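Local coordinates for protein O-methyltransferase, SAM-dependent (Legionella pneumophila subsp. pneumophila, PDB 3R3H) that probably transfers a methyl group from S-adenosylmethionine to a hydroxyl group of an acceptor substrate, at residues L129-D143 and A156-N170. Numbering follows the deposited sequence.
Sequences LNEGGEHQFDFIFID and ALKLVTPKGLIAIDN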
loop_
_atom_site.group_PDB
_atom_site.type_symbol
_atom_site.label_atom_id
_atom_site.label_comp_id
_atom_site.label_asym_id
_atom_site.label_seq_id
_atom_site.Cartn_x
_atom_site.Cartn_y
_atom_site.Cartn_z
ATOM N N LEU A 129 16.852 -8.833 19.995
ATOM C CA LEU A 129 17.345 -10.042 19.345
ATOM C C LEU A 129 17.824 -11.018 20.402
ATOM O O LEU A 129 17.399 -12.179 20.421
ATOM C CB LEU A 129 18.498 -9.724 18.395
ATOM C CG LEU A 129 18.145 -9.614 16.913
ATOM C CD1 LEU A 129 19.425 -9.429 16.115
ATOM C CD2 LEU A 129 17.408 -10.870 16.461
ATOM N N ASN A 130 18.724 -10.543 21.267
ATOM C CA ASN A 130 19.272 -11.353 22.358
ATOM C C ASN A 130 18.099 -12.013 23.070
ATOM O O ASN A 130 17.903 -13.229 23.010
ATOM C CB ASN A 130 20.018 -10.466 23.378
ATOM C CG ASN A 130 21.411 -10.031 22.906
ATOM O OD1 ASN A 130 21.665 -9.865 21.705
ATOM N ND2 ASN A 130 22.315 -9.819 23.867
ATOM N N GLU A 131 17.310 -11.173 23.722
ATOM C CA GLU A 131 16.158 -11.600 24.493
ATOM C C GLU A 131 15.109 -12.463 23.799
ATOM O O GLU A 131 14.881 -13.602 24.209
ATOM C CB GLU A 131 15.487 -10.367 25.106
ATOM C CG GLU A 131 16.436 -9.552 25.985
ATOM C CD GLU A 131 17.212 -10.418 26.984
ATOM O OE1 GLU A 131 16.571 -11.080 27.832
ATOM O OE2 GLU A 131 18.463 -10.446 26.914
ATOM N N GLY A 132 14.482 -11.941 22.747
ATOM C CA GLY A 132 13.425 -12.690 22.083
ATOM C C GLY A 132 13.684 -13.518 20.841
ATOM O O GLY A 132 12.745 -14.101 20.293
ATOM N N GLY A 133 14.931 -13.582 20.388
ATOM C CA GLY A 133 15.226 -14.368 19.200
ATOM C C GLY A 133 15.000 -13.616 17.897
ATOM O O GLY A 133 14.558 -12.468 17.898
ATOM N N GLU A 134 15.257 -14.274 16.772
ATOM C CA GLU A 134 15.123 -13.621 15.478
ATOM C C GLU A 134 13.745 -13.392 14.835
ATOM O O GLU A 134 13.383 -12.254 14.556
ATOM C CB GLU A 134 16.074 -14.289 14.465
ATOM C CG GLU A 134 17.561 -13.905 14.699
ATOM C CD GLU A 134 18.501 -14.239 13.527
ATOM O OE1 GLU A 134 18.003 -14.485 12.404
ATOM O OE2 GLU A 134 19.742 -14.234 13.732
ATOM N N HIS A 135 12.956 -14.424 14.595
ATOM C CA HIS A 135 11.687 -14.158 13.930
ATOM C C HIS A 135 10.536 -13.891 14.886
ATOM O O HIS A 135 9.725 -14.761 15.179
ATOM C CB HIS A 135 11.402 -15.286 12.943
ATOM C CG HIS A 135 12.510 -15.480 11.947
ATOM N ND1 HIS A 135 12.475 -16.434 10.952
ATOM C CD2 HIS A 135 13.696 -14.837 11.806
ATOM C CE1 HIS A 135 13.590 -16.370 10.243
ATOM N NE2 HIS A 135 14.349 -15.410 10.742
ATOM N N GLN A 136 10.493 -12.642 15.345
ATOM C CA GLN A 136 9.519 -12.134 16.321
ATOM C C GLN A 136 8.404 -11.232 15.815
ATOM O O GLN A 136 7.264 -11.319 16.266
ATOM C CB GLN A 136 10.232 -11.315 17.385
ATOM C CG GLN A 136 10.973 -12.064 18.434
ATOM C CD GLN A 136 11.618 -11.096 19.403
ATOM O OE1 GLN A 136 12.603 -10.428 19.067
ATOM N NE2 GLN A 136 11.053 -10.991 20.604
ATOM N N PHE A 137 8.751 -10.332 14.912
ATOM C CA PHE A 137 7.783 -9.380 14.417
ATOM C C PHE A 137 7.174 -9.672 13.065
ATOM O O PHE A 137 7.865 -9.988 12.103
ATOM C CB PHE A 137 8.419 -7.991 14.435
ATOM C CG PHE A 137 8.958 -7.606 15.785
ATOM C CD1 PHE A 137 8.092 -7.229 16.808
ATOM C CD2 PHE A 137 10.326 -7.683 16.052
ATOM C CE1 PHE A 137 8.571 -6.936 18.078
ATOM C CE2 PHE A 137 10.825 -7.395 17.309
ATOM C CZ PHE A 137 9.944 -7.019 18.334
ATOM N N ASP A 138 5.854 -9.558 13.017
ATOM C CA ASP A 138 5.080 -9.790 11.810
ATOM C C ASP A 138 5.092 -8.513 10.988
ATOM O O ASP A 138 4.894 -8.539 9.777
ATOM C CB ASP A 138 3.644 -10.153 12.192
ATOM C CG ASP A 138 3.564 -11.446 12.982
ATOM O OD1 ASP A 138 3.567 -12.520 12.329
ATOM O OD2 ASP A 138 3.522 -11.391 14.239
ATOM N N PHE A 139 5.309 -7.389 11.659
ATOM C CA PHE A 139 5.359 -6.102 10.982
ATOM C C PHE A 139 6.369 -5.190 11.684
ATOM O O PHE A 139 6.317 -4.992 12.897
ATOM C CB PHE A 139 3.976 -5.438 10.949
ATOM C CG PHE A 139 3.979 -4.070 10.320
ATOM C CD1 PHE A 139 4.252 -3.908 8.971
ATOM C CD2 PHE A 139 3.772 -2.935 11.094
ATOM C CE1 PHE A 139 4.326 -2.631 8.398
ATOM C CE2 PHE A 139 3.843 -1.651 10.536
ATOM C CZ PHE A 139 4.123 -1.500 9.180
ATOM N N ILE A 140 7.304 -4.657 10.908
ATOM C CA ILE A 140 8.326 -3.766 11.426
ATOM C C ILE A 140 8.266 -2.465 10.622
ATOM O O ILE A 140 8.165 -2.491 9.398
ATOM C CB ILE A 140 9.716 -4.420 11.297
ATOM C CG1 ILE A 140 9.727 -5.738 12.079
ATOM C CG2 ILE A 140 10.797 -3.475 11.808
ATOM C CD1 ILE A 140 11.014 -6.503 11.994
ATOM N N PHE A 141 8.292 -1.334 11.319
ATOM C CA PHE A 141 8.243 -0.025 10.682
ATOM C C PHE A 141 9.507 0.736 11.086
ATOM O O PHE A 141 9.846 0.787 12.264
ATOM C CB PHE A 141 6.991 0.731 11.131
ATOM C CG PHE A 141 6.963 2.167 10.699
ATOM C CD1 PHE A 141 7.136 2.516 9.358
ATOM C CD2 PHE A 141 6.757 3.176 11.631
ATOM C CE1 PHE A 141 7.101 3.857 8.953
ATOM C CE2 PHE A 141 6.720 4.519 11.240
ATOM C CZ PHE A 141 6.893 4.859 9.895
ATOM N N ILE A 142 10.203 1.324 10.110
ATOM C CA ILE A 142 11.451 2.047 10.385
ATOM C C ILE A 142 11.428 3.531 10.020
ATOM O O ILE A 142 11.252 3.897 8.854
ATOM C CB ILE A 142 12.633 1.376 9.660
ATOM C CG1 ILE A 142 12.636 -0.128 9.975
ATOM C CG2 ILE A 142 13.930 2.022 10.088
ATOM C CD1 ILE A 142 13.653 -0.940 9.195
ATOM N N ASP A 143 11.600 4.384 11.029
ATOM C CA ASP A 143 11.599 5.829 10.827
ATOM C C ASP A 143 12.602 6.453 11.805
ATOM O O ASP A 143 12.441 7.610 12.227
ATOM C CB ASP A 143 10.190 6.391 11.068
ATOM C CG ASP A 143 10.026 7.819 10.558
ATOM O OD1 ASP A 143 11.046 8.399 10.117
ATOM O OD2 ASP A 143 8.887 8.364 10.608
ATOM N N ALA A 156 16.326 -5.634 10.978
ATOM C CA ALA A 156 14.913 -5.876 10.715
ATOM C C ALA A 156 14.715 -7.173 9.946
ATOM O O ALA A 156 13.706 -7.867 10.121
ATOM C CB ALA A 156 14.319 -4.707 9.923
ATOM N N LEU A 157 15.672 -7.492 9.078
ATOM C CA LEU A 157 15.604 -8.717 8.289
ATOM C C LEU A 157 15.747 -9.945 9.184
ATOM O O LEU A 157 15.243 -11.020 8.860
ATOM C CB LEU A 157 16.699 -8.727 7.217
ATOM C CG LEU A 157 16.524 -7.747 6.052
ATOM C CD1 LEU A 157 17.763 -7.762 5.193
ATOM C CD2 LEU A 157 15.295 -8.106 5.240
ATOM N N LYS A 158 16.434 -9.783 10.308
ATOM C CA LYS A 158 16.607 -10.887 11.236
ATOM C C LYS A 158 15.399 -10.944 12.173
ATOM O O LYS A 158 14.950 -12.029 12.541
ATOM C CB LYS A 158 17.893 -10.697 12.043
ATOM C CG LYS A 158 19.073 -10.229 11.205
ATOM C CD LYS A 158 20.362 -10.974 11.556
ATOM C CE LYS A 158 21.105 -10.365 12.735
ATOM N NZ LYS A 158 21.787 -9.077 12.393
ATOM N N LEU A 159 14.866 -9.770 12.518
ATOM C CA LEU A 159 13.732 -9.648 13.429
ATOM C C LEU A 159 12.356 -9.936 12.850
ATOM O O LEU A 159 11.396 -10.151 13.595
ATOM C CB LEU A 159 13.709 -8.251 14.050
ATOM C CG LEU A 159 14.737 -7.925 15.138
ATOM C CD1 LEU A 159 14.552 -6.503 15.602
ATOM C CD2 LEU A 159 14.583 -8.887 16.312
ATOM N N VAL A 160 12.245 -9.955 11.532
ATOM C CA VAL A 160 10.946 -10.184 10.918
ATOM C C VAL A 160 10.536 -11.645 10.703
ATOM O O VAL A 160 11.366 -12.551 10.588
ATOM C CB VAL A 160 10.856 -9.437 9.563
ATOM C CG1 VAL A 160 11.476 -10.274 8.474
ATOM C CG2 VAL A 160 9.413 -9.092 9.228
ATOM N N THR A 161 9.226 -11.836 10.662
ATOM C CA THR A 161 8.585 -13.122 10.438
ATOM C C THR A 161 8.679 -13.424 8.938
ATOM O O THR A 161 8.723 -12.500 8.120
ATOM C CB THR A 161 7.113 -13.026 10.884
ATOM O OG1 THR A 161 7.056 -13.205 12.299
ATOM C CG2 THR A 161 6.233 -14.052 10.189
ATOM N N PRO A 162 8.743 -14.715 8.557
ATOM C CA PRO A 162 8.833 -15.106 7.142
ATOM C C PRO A 162 7.717 -14.482 6.307
ATOM O O PRO A 162 7.934 -13.979 5.195
ATOM C CB PRO A 162 8.727 -16.619 7.206
ATOM C CG PRO A 162 9.422 -16.926 8.504
ATOM C CD PRO A 162 8.834 -15.899 9.431
ATOM N N LYS A 163 6.516 -14.524 6.860
ATOM C CA LYS A 163 5.373 -13.942 6.194
ATOM C C LYS A 163 5.235 -12.466 6.607
ATOM O O LYS A 163 4.424 -11.731 6.050
ATOM C CB LYS A 163 4.118 -14.727 6.562
ATOM C CG LYS A 163 4.237 -16.211 6.289
ATOM C CD LYS A 163 3.126 -16.677 5.381
ATOM C CE LYS A 163 3.172 -18.171 5.186
ATOM N NZ LYS A 163 2.013 -18.601 4.363
ATOM N N GLY A 164 6.048 -12.039 7.573
ATOM C CA GLY A 164 6.007 -10.667 8.045
ATOM C C GLY A 164 6.413 -9.639 7.009
ATOM O O GLY A 164 6.923 -9.988 5.953
ATOM N N LEU A 165 6.204 -8.365 7.322
ATOM C CA LEU A 165 6.531 -7.281 6.403
ATOM C C LEU A 165 7.320 -6.166 7.083
ATOM O O LEU A 165 7.203 -5.971 8.277
ATOM C CB LEU A 165 5.245 -6.689 5.824
ATOM C CG LEU A 165 5.408 -5.529 4.839
ATOM C CD1 LEU A 165 5.848 -6.072 3.486
ATOM C CD2 LEU A 165 4.098 -4.800 4.696
ATOM N N ILE A 166 8.122 -5.440 6.303
ATOM C CA ILE A 166 8.923 -4.317 6.798
ATOM C C ILE A 166 8.633 -3.072 5.957
ATOM O O ILE A 166 8.602 -3.132 4.730
ATOM C CB ILE A 166 10.449 -4.595 6.714
ATOM C CG1 ILE A 166 10.805 -5.845 7.524
ATOM C CG2 ILE A 166 11.223 -3.393 7.236
ATOM C CD1 ILE A 166 12.206 -6.359 7.270
ATOM N N ALA A 167 8.414 -1.946 6.632
ATOM C CA ALA A 167 8.137 -0.672 5.977
ATOM C C ALA A 167 9.243 0.278 6.402
ATOM O O ALA A 167 9.615 0.308 7.582
ATOM C CB ALA A 167 6.781 -0.134 6.416
ATOM N N ILE A 168 9.782 1.028 5.442
ATOM C CA ILE A 168 10.851 1.976 5.723
ATOM C C ILE A 168 10.442 3.329 5.160
ATOM O O ILE A 168 10.087 3.435 3.985
ATOM C CB ILE A 168 12.190 1.535 5.094
ATOM C CG1 ILE A 168 12.624 0.168 5.622
ATOM C CG2 ILE A 168 13.268 2.509 5.471
ATOM C CD1 ILE A 168 12.104 -1.012 4.833
ATOM N N ASP A 169 10.488 4.362 5.997
ATOM C CA ASP A 169 10.069 5.695 5.574
ATOM C C ASP A 169 11.197 6.580 5.034
ATOM O O ASP A 169 12.382 6.281 5.219
ATOM C CB ASP A 169 9.379 6.404 6.743
ATOM C CG ASP A 169 8.420 7.496 6.288
ATOM O OD1 ASP A 169 8.094 8.373 7.122
ATOM O OD2 ASP A 169 7.980 7.476 5.103
ATOM N N ASN A 170 10.798 7.673 4.378
ATOM C CA ASN A 170 11.704 8.662 3.784
ATOM C C ASN A 170 12.671 8.072 2.752
ATOM O O ASN A 170 13.877 8.332 2.806
ATOM C CB ASN A 170 12.526 9.374 4.868
ATOM C CG ASN A 170 11.683 9.873 6.012
ATOM O OD1 ASN A 170 11.643 9.251 7.067
ATOM N ND2 ASN A 170 10.999 10.998 5.814
#
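Leu129, on the last turn of helix 121-132, lays CD2 against CD2 of Leu159 and thereby joins that helix to the end of helix 149-159. Beyond it, strands 137-143 and 164-169 run side by side in the central sheet of the Rossmann-like methyltransferase fold, linked through helix 149-159 in a beta-alpha-beta crossover; strand 63-68 flanks the pair on one side and the antiparallel strand 214-219 on the other. At His135 the imidazole lies with one face over the carbonyl O of Val160, while the O of Lys158 sits near the ring plane, 3.2 Å from CD2. The O of Leu159 accepts two backbone N-H groups, a bent one from Gln136 N, which approaches from above the carbonyl plane, and a nearly straight one from Phe137 N (3.0 Å). CB of Leu159 meets the edge of the Phe137 ring in its plane. Phe137 pairs with Val160, its O taking Thr161 N; past the corner at Asp138 and the turn at Pro162-Lys163, pairing resumes with Leu165 N on Asp138 O (2.8 Å) and runs through Ile140 and Ile142.

On one face of the sheet, Phe139 and Phe141 reach Ala167 CB with CE1 and CD1, each at 4.0 Å. Ile140 and Ile142 occupy the other face. CG1 of Ile140 is anti to the carbonyl carbon (chi1 -59°), and the extended branch carries CD1 to CB of Leu159 and Val160; CD1 of Ile142 touches Ala156 CB and Ile168 CG1. Asp143 OD1 forms a salt bridge with Lys146, which also hydrogen-bonds Asn170 OD1. The cluster of Asp143, Asp169 and Asn170 is consistent with the divalent-metal site of related O-methyltransferases, with Asp143 OD2 3.6 Å from Asp169 OD1.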